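Local atomic coordinates of RNA-binding protein RMD9, mitochondrial (Saccharomyces cerevisiae S288C, PDB entry 7A9X), a protein that binds a dodecameric sequence element in the 3'-UTRs of yeast mitochondrial mRNAs and takes part in the processing or stability of these transcripts. Residues Leu216-Tyr220 and Gly250-Val254; Ala264-Phe268 and Thr286-Phe290. The contacts are given in a common frame with arbitrary orientation. Residue numbers count along the deposited sequence, not the author numbering.

Contact 1 (Leu216-Tyr220 and Gly250-Val254); sequences LPLLY and GLIKV
Packing of the first helix of one pentatricopeptide repeat (PPR) against the first helix of the next is one of the ways such repeats stack into a solenoid, and this helix-helix contact between the repeats assigned as PPR2 and PPR3 is a worked example. Leu216-Tyr220 lies on helix 209-223 and Gly250-Val254 on helix 245-257. The two segments run nearly alongside, their N-to-C directions only 30° apart and their axes approaching to 8.6 Å. Both are helical, with Tyr220 N hydrogen-bonded to Leu216 O (2.9 Å) and Val254 N to Gly250 O (3.1 Å); the first is kinked at Pro217, whose nitrogen has no hydrogen to give to the preceding turn. In register, Leu216 CA stands 5.5 Å from Gly250 CA, and Pro217 CA 5.3 Å from Val254 CA. The absence of a side chain at Gly250 suits the close approach: an ideal CB there would lie a tight 3.3 Å from Pro217 CD. Pro217 CG rests 3.8 Å from Gly250 O and 4.1 Å from Lys253 CB. Leu216 (m, t) reaches Leu251 (t, p), CD1 to CD1 4.1 Å. The segments bury 309 Å² without a hydrogen bond between them. Val254 (t) has the largest share, packing against Leu216, Pro217 and Tyr220: its CG2 lies 3.5 Å from Leu216 O and 3.7 Å from Pro217 N. Tyr220 (chi1 t, chi2 77°) adds a CH-pi interaction, Val254 CG1 standing over its ring face 4.0 Å from the centroid.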
loop_
_atom_site.group_PDB
_atom_site.type_symbol
_atom_site.label_atom_id
_atom_site.label_comp_id
_atom_site.label_asym_id
_atom_site.label_seq_id
_atom_site.Cartn_x
_atom_site.Cartn_y
_atom_site.Cartn_z
ATOM N N LEU A 216 -5.689 15.277 17.361
ATOM C CA LEU A 216 -4.517 16.124 17.571
ATOM C C LEU A 216 -3.488 16.023 16.449
ATOM O O LEU A 216 -3.042 17.074 15.963
ATOM C CB LEU A 216 -3.890 15.807 18.934
ATOM C CG LEU A 216 -4.719 16.148 20.170
ATOM C CD1 LEU A 216 -4.023 15.670 21.433
ATOM C CD2 LEU A 216 -4.987 17.644 20.235
ATOM N N PRO A 217 -3.071 14.833 15.993
ATOM C CA PRO A 217 -2.102 14.799 14.883
ATOM C C PRO A 217 -2.614 15.444 13.607
ATOM O O PRO A 217 -1.819 16.030 12.860
ATOM C CB PRO A 217 -1.845 13.299 14.692
ATOM C CG PRO A 217 -2.164 12.695 16.009
ATOM C CD PRO A 217 -3.326 13.482 16.521
ATOM N N LEU A 218 -3.917 15.356 13.328
ATOM C CA LEU A 218 -4.457 16.009 12.139
ATOM C C LEU A 218 -4.500 17.521 12.315
ATOM O O LEU A 218 -4.266 18.269 11.358
ATOM C CB LEU A 218 -5.852 15.471 11.824
ATOM C CG LEU A 218 -5.972 13.972 11.547
ATOM C CD1 LEU A 218 -7.382 13.640 11.091
ATOM C CD2 LEU A 218 -4.950 13.527 10.514
ATOM N N LEU A 219 -4.797 17.990 13.529
ATOM C CA LEU A 219 -4.857 19.427 13.773
ATOM C C LEU A 219 -3.469 20.053 13.733
ATOM O O LEU A 219 -3.301 21.169 13.225
ATOM C CB LEU A 219 -5.533 19.705 15.117
ATOM C CG LEU A 219 -6.988 19.250 15.238
ATOM C CD1 LEU A 219 -7.580 19.673 16.572
ATOM C CD2 LEU A 219 -7.816 19.795 14.084
ATOM N N TYR A 220 -2.462 19.356 14.263
ATOM C CA TYR A 220 -1.106 19.887 14.210
ATOM C C TYR A 220 -0.570 19.909 12.785
ATOM O O TYR A 220 0.216 20.796 12.434
ATOM C CB TYR A 220 -0.172 19.075 15.106
ATOM C CG TYR A 220 1.257 19.554 15.030
ATOM C CD1 TYR A 220 1.658 20.703 15.701
ATOM C CD2 TYR A 220 2.200 18.875 14.268
ATOM C CE1 TYR A 220 2.962 21.155 15.626
ATOM C CE2 TYR A 220 3.506 19.319 14.188
ATOM C CZ TYR A 220 3.880 20.459 14.870
ATOM O OH TYR A 220 5.178 20.905 14.794
ATOM N N GLY A 250 -2.051 10.531 20.617
ATOM C CA GLY A 250 -2.082 11.672 19.715
ATOM C C GLY A 250 -1.147 12.786 20.147
ATOM O O GLY A 250 -0.496 13.425 19.316
ATOM N N LEU A 251 -1.060 13.027 21.457
ATOM C CA LEU A 251 -0.187 14.085 21.954
ATOM C C LEU A 251 1.283 13.721 21.768
ATOM O O LEU A 251 2.107 14.587 21.447
ATOM C CB LEU A 251 -0.493 14.367 23.423
ATOM C CG LEU A 251 -0.018 15.708 23.986
ATOM C CD1 LEU A 251 -0.492 16.854 23.108
ATOM C CD2 LEU A 251 -0.516 15.885 25.410
ATOM N N ILE A 252 1.631 12.447 21.957
ATOM C CA ILE A 252 2.997 12.005 21.697
ATOM C C ILE A 252 3.349 12.186 20.225
ATOM O O ILE A 252 4.435 12.670 19.889
ATOM C CB ILE A 252 3.182 10.543 22.147
ATOM C CG1 ILE A 252 3.095 10.442 23.669
ATOM C CG2 ILE A 252 4.513 9.987 21.653
ATOM C CD1 ILE A 252 2.875 9.036 24.171
ATOM N N LYS A 253 2.432 11.813 19.327
ATOM C CA LYS A 253 2.706 11.927 17.898
ATOM C C LYS A 253 2.930 13.377 17.488
ATOM O O LYS A 253 3.819 13.669 16.679
ATOM C CB LYS A 253 1.560 11.312 17.093
ATOM C CG LYS A 253 1.437 9.803 17.234
ATOM C CD LYS A 253 0.349 9.245 16.328
ATOM C CE LYS A 253 0.283 7.730 16.417
ATOM N NZ LYS A 253 -0.678 7.146 15.440
ATOM N N VAL A 254 2.129 14.298 18.031
ATOM C CA VAL A 254 2.310 15.716 17.731
ATOM C C VAL A 254 3.705 16.168 18.143
ATOM O O VAL A 254 4.426 16.809 17.368
ATOM C CB VAL A 254 1.219 16.553 18.425
ATOM C CG1 VAL A 254 1.539 18.039 18.321
ATOM C CG2 VAL A 254 -0.144 16.260 17.823
#

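Contact 2 (Ala264-Phe268 and Thr286-Phe290)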
loop_
_atom_site.group_PDB
_atom_site.type_symbol
_atom_site.label_atom_id
_atom_site.label_comp_id
_atom_site.label_asym_id
_atom_site.label_seq_id
_atom_site.Cartn_x
_atom_site.Cartn_y
_atom_site.Cartn_z
ATOM N N ALA A 264 7.503 14.249 24.347
ATOM C CA ALA A 264 6.995 13.019 23.749
ATOM C C ALA A 264 7.409 11.797 24.560
ATOM O O ALA A 264 6.604 10.883 24.769
ATOM C CB ALA A 264 7.484 12.897 22.305
ATOM N N LEU A 265 8.658 11.765 25.029
ATOM C CA LEU A 265 9.124 10.632 25.821
ATOM C C LEU A 265 8.537 10.643 27.227
ATOM O O LEU A 265 8.326 9.577 27.817
ATOM C CB LEU A 265 10.649 10.630 25.889
ATOM C CG LEU A 265 11.379 10.415 24.566
ATOM C CD1 LEU A 265 12.842 10.781 24.713
ATOM C CD2 LEU A 265 11.239 8.975 24.098
ATOM N N SER A 266 8.273 11.828 27.779
ATOM C CA SER A 266 7.685 11.908 29.113
ATOM C C SER A 266 6.263 11.361 29.117
ATOM O O SER A 266 5.893 10.571 29.995
ATOM C CB SER A 266 7.711 13.352 29.611
ATOM O OG SER A 266 7.128 13.463 30.896
ATOM N N LEU A 267 5.448 11.774 28.143
ATOM C CA LEU A 267 4.103 11.222 28.024
ATOM C C LEU A 267 4.138 9.739 27.683
ATOM O O LEU A 267 3.257 8.984 28.113
ATOM C CB LEU A 267 3.310 11.991 26.968
ATOM C CG LEU A 267 3.086 13.486 27.212
ATOM C CD1 LEU A 267 2.740 14.183 25.908
ATOM C CD2 LEU A 267 1.991 13.707 28.244
ATOM N N PHE A 268 5.142 9.305 26.915
ATOM C CA PHE A 268 5.253 7.894 26.560
ATOM C C PHE A 268 5.490 7.034 27.794
ATOM O O PHE A 268 4.935 5.935 27.907
ATOM C CB PHE A 268 6.371 7.701 25.536
ATOM C CG PHE A 268 6.522 6.284 25.062
ATOM C CD1 PHE A 268 5.621 5.741 24.160
ATOM C CD2 PHE A 268 7.570 5.498 25.507
ATOM C CE1 PHE A 268 5.760 4.438 23.719
ATOM C CE2 PHE A 268 7.715 4.195 25.070
ATOM C CZ PHE A 268 6.809 3.663 24.175
ATOM N N THR A 286 2.598 4.516 19.142
ATOM C CA THR A 286 3.563 5.527 19.561
ATOM C C THR A 286 4.991 5.057 19.324
ATOM O O THR A 286 5.809 5.804 18.773
ATOM C CB THR A 286 3.348 5.892 21.031
ATOM O OG1 THR A 286 3.285 4.697 21.817
ATOM C CG2 THR A 286 2.058 6.671 21.194
ATOM N N HIS A 287 5.307 3.819 19.717
ATOM C CA HIS A 287 6.644 3.280 19.487
ATOM C C HIS A 287 7.019 3.363 18.012
ATOM O O HIS A 287 8.092 3.867 17.660
ATOM C CB HIS A 287 6.722 1.837 19.988
ATOM C CG HIS A 287 8.109 1.273 20.016
ATOM N ND1 HIS A 287 8.643 0.675 21.137
ATOM C CD2 HIS A 287 9.064 1.197 19.059
ATOM C CE1 HIS A 287 9.871 0.266 20.874
ATOM N NE2 HIS A 287 10.151 0.571 19.619
ATOM N N LEU A 288 6.135 2.884 17.132
ATOM C CA LEU A 288 6.404 2.971 15.700
ATOM C C LEU A 288 6.507 4.418 15.234
ATOM O O LEU A 288 7.253 4.713 14.293
ATOM C CB LEU A 288 5.318 2.238 14.910
ATOM C CG LEU A 288 5.259 0.720 15.081
ATOM C CD1 LEU A 288 4.098 0.140 14.288
ATOM C CD2 LEU A 288 6.572 0.078 14.661
ATOM N N SER A 289 5.776 5.332 15.876
ATOM C CA SER A 289 5.884 6.742 15.519
ATOM C C SER A 289 7.284 7.281 15.799
ATOM O O SER A 289 7.810 8.089 15.024
ATOM C CB SER A 289 4.827 7.556 16.265
ATOM O OG SER A 289 4.837 8.908 15.843
ATOM N N PHE A 290 7.910 6.838 16.897
ATOM C CA PHE A 290 9.283 7.255 17.170
ATOM C C PHE A 290 10.240 6.776 16.088
ATOM O O PHE A 290 11.258 7.427 15.825
ATOM C CB PHE A 290 9.747 6.735 18.533
ATOM C CG PHE A 290 9.263 7.549 19.697
ATOM C CD1 PHE A 290 9.843 8.773 19.997
ATOM C CD2 PHE A 290 8.241 7.080 20.507
ATOM C CE1 PHE A 290 9.403 9.522 21.076
ATOM C CE2 PHE A 290 7.796 7.824 21.587
ATOM C CZ PHE A 290 8.378 9.046 21.872
#
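Where the axes of two helical segments come no closer than 11.8 Å, large side chains have to fill the space between them, and here Phe290 and Phe268 do so. The segments Ala264-Phe268 and Thr286-Phe290 run almost antiparallel, at 158°, and most of the 248 Å² they bury comes from these two residues. Both CA-to-CB bonds point toward the partner helix. Phe290 (chi1 m) presents a ring edge to the face of Phe268 (chi1 t), a T-shaped pair with centroids 5.5 Å apart and planes at 78°; the closest carbons, Phe268 CD1 and Phe290 CE2, are 4.0 Å apart. The far end of the Phe290 ring meets the start of the opposing segment, its CZ lying 4.0 Å from Ala264 CB, while Leu265 CD2 approaches Phe290 CE1 to 3.6 Å. Phe268, for its part, extends to Thr286 at the start of the segment, where its CE1 lies 3.1 Å from Thr286 OG1 near the plane of the ring. That hydroxyl is hydrogen-bonded to Tyr282 O within its own helix; no hydrogen bond crosses between the two segments. The contact thus joins helix 261-270, the second of PPR3, to helix 281-292, the first of PPR4. Beyond it, Phe290 stacks on Phe303 and touches Ile256, so that the aromatic packing continues to helix 297-308 while an aliphatic side chain of helix 245-257 lies against Phe290.

In the fold
Read from the N terminus, the two contacts are in series: contact 1 closes a loop that takes in the second helix of PPR2, 227-237, before contact 2 opens, and contact 2 closes a shorter one across the junction of PPR3 and PPR4. The third repeat belongs to both, giving helix 245-257 to the first and helix 261-270 to the second. Their centres are 12 Å apart and they touch directly, Ile252 CD1 packing 3.6 Å from Phe268 CA and Leu251 CG 3.7 Å from Leu267 CD1. Repeats two, three and four are thereby tied into one continuous portion of the superhelix, close to the bound RNA.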